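PDB 5HL3: Lmo2470 protein from Listeria monocytogenes EGD-e, which is an internalin with leucine-rich repeats that binds calcium, interacts with host afadin and facilitates the crossing of basement membranes. Local coordinates for residues D339-H344 and G349-Y354. Residues are numbered along the deposited sequence; the frame is centred on the assembly and turned at random.
Sequences DVSYNH and GGVCSY. With CA (calcium ion), chain H.
V340 faces Y354 and Y342 faces C352 as hydrogen-bonded pairs of an antiparallel hairpin, with four backbone hydrogen bonds, among them Y342 N to C352 O at 2.8 Å, and S341 and S353 the non-hydrogen-bonded pair between. On the face of S341 and S353, a calcium ion joins the strands: the carboxylate of D339 reaches it through OD2 at 2.5 Å and S353 binds through OG at 2.4 Å; four waters and D355 OD1 complete seven ligands. S353 OG reaches the metal because it stands anti to its own N (chi1 173°). S341 OG is second shell: it donates to the syn lone pair of D339 OD1 at 2.8 Å, which probably helps hold the carboxylate in place, and takes a weak hydrogen bond from S353 OG. The opposite face, with V340, Y342, C352 and Y354, is largely apolar and aromatic; Y342 OH is buried there without a partner in the model, while Y354 OH bonds to L249 O. The Y342 ring folds over C352, whose CB lies 3.5 Å from the ring centroid, a CH-pi contact, while SG approaches obliquely. Y342 CE1 also touches Y354 CE1. V351 CG2 lies alongside the H344 ring, near ND1, while H344 NE2 bonds to T302 OG1. The hairpin lies between strands 301-306 and 265-274; helix 285-292 packs on Y342 and Y354.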
# COMPACT_ATOMS: atom_id res chain seq x y z
N ASP A 339 -5.76 -2.09 31.76
CA ASP A 339 -5.52 -2.79 30.49
C ASP A 339 -6.11 -4.17 30.56
O ASP A 339 -5.93 -4.86 31.57
CB ASP A 339 -4.03 -2.90 30.21
CG ASP A 339 -3.70 -3.89 29.11
OD1 ASP A 339 -3.95 -5.11 29.23
OD2 ASP A 339 -3.10 -3.46 28.15
N VAL A 340 -6.86 -4.56 29.53
CA VAL A 340 -7.27 -5.95 29.33
C VAL A 340 -6.64 -6.41 28.02
O VAL A 340 -6.73 -5.73 26.99
CB VAL A 340 -8.80 -6.11 29.28
CG1 VAL A 340 -9.23 -7.45 28.67
CG2 VAL A 340 -9.36 -6.05 30.68
N SER A 341 -5.99 -7.56 28.09
CA SER A 341 -5.29 -8.12 26.94
C SER A 341 -5.72 -9.56 26.71
O SER A 341 -6.01 -10.29 27.66
CB SER A 341 -3.78 -8.03 27.14
OG SER A 341 -3.33 -6.67 27.04
N TYR A 342 -5.74 -9.97 25.45
CA TYR A 342 -6.07 -11.34 25.09
C TYR A 342 -5.34 -11.68 23.78
O TYR A 342 -4.67 -10.85 23.16
CB TYR A 342 -7.59 -11.52 24.99
CG TYR A 342 -8.22 -10.81 23.84
CD1 TYR A 342 -8.67 -9.47 23.95
CD2 TYR A 342 -8.34 -11.44 22.59
CE1 TYR A 342 -9.24 -8.84 22.87
CE2 TYR A 342 -8.91 -10.80 21.53
CZ TYR A 342 -9.33 -9.49 21.65
OH TYR A 342 -9.88 -8.83 20.58
N ASN A 343 -5.48 -12.95 23.38
CA ASN A 343 -4.79 -13.46 22.17
C ASN A 343 -3.29 -13.24 22.27
O ASN A 343 -2.60 -12.96 21.30
CB ASN A 343 -5.35 -12.87 20.84
CG ASN A 343 -5.16 -13.82 19.69
OD1 ASN A 343 -5.26 -15.01 19.90
ND2 ASN A 343 -4.84 -13.30 18.50
N HIS A 344 -2.75 -13.40 23.48
CA HIS A 344 -1.32 -13.30 23.65
C HIS A 344 -0.62 -14.39 22.83
O HIS A 344 -0.96 -15.57 22.92
CB HIS A 344 -0.92 -13.54 25.10
CG HIS A 344 -1.43 -12.52 26.07
ND1 HIS A 344 -0.74 -11.37 26.36
CD2 HIS A 344 -2.52 -12.53 26.87
CE1 HIS A 344 -1.38 -10.70 27.29
NE2 HIS A 344 -2.47 -11.38 27.62
N GLY A 349 5.00 -12.27 19.37
CA GLY A 349 4.83 -10.88 19.85
C GLY A 349 3.42 -10.31 19.64
O GLY A 349 3.16 -9.17 20.02
N GLY A 350 2.49 -11.09 19.09
CA GLY A 350 1.13 -10.59 18.91
C GLY A 350 0.35 -10.47 20.21
O GLY A 350 0.56 -11.24 21.14
N VAL A 351 -0.59 -9.53 20.23
CA VAL A 351 -1.51 -9.37 21.35
C VAL A 351 -2.62 -8.42 20.95
O VAL A 351 -2.43 -7.55 20.11
CB VAL A 351 -0.80 -8.86 22.64
CG1 VAL A 351 -0.29 -7.45 22.46
CG2 VAL A 351 -1.71 -8.94 23.85
N CYS A 352 -3.80 -8.60 21.55
CA CYS A 352 -4.91 -7.66 21.47
C CYS A 352 -5.03 -7.00 22.84
O CYS A 352 -5.23 -7.69 23.83
CB CYS A 352 -6.20 -8.36 21.06
SG CYS A 352 -6.21 -8.97 19.35
N SER A 353 -4.86 -5.67 22.90
CA SER A 353 -4.75 -4.97 24.19
C SER A 353 -5.55 -3.69 24.19
O SER A 353 -5.43 -2.88 23.28
CB SER A 353 -3.27 -4.63 24.44
OG SER A 353 -3.11 -3.82 25.60
N TYR A 354 -6.37 -3.52 25.22
CA TYR A 354 -7.32 -2.40 25.34
C TYR A 354 -7.13 -1.70 26.67
O TYR A 354 -7.19 -2.33 27.71
CB TYR A 354 -8.76 -2.90 25.15
CG TYR A 354 -8.95 -3.38 23.73
CD1 TYR A 354 -8.57 -4.66 23.34
CD2 TYR A 354 -9.36 -2.49 22.76
CE1 TYR A 354 -8.66 -5.04 22.01
CE2 TYR A 354 -9.48 -2.88 21.43
CZ TYR A 354 -9.10 -4.14 21.07
OH TYR A 354 -9.14 -4.53 19.73
CA CA H . -2.30 -1.75 26.49
O HOH W 1 -3.09 -1.26 24.19
O HOH W 2 -0.33 -2.85 26.02
O HOH W 3 -1.10 -1.02 28.47
O HOH W 4 -1.03 0.19 25.85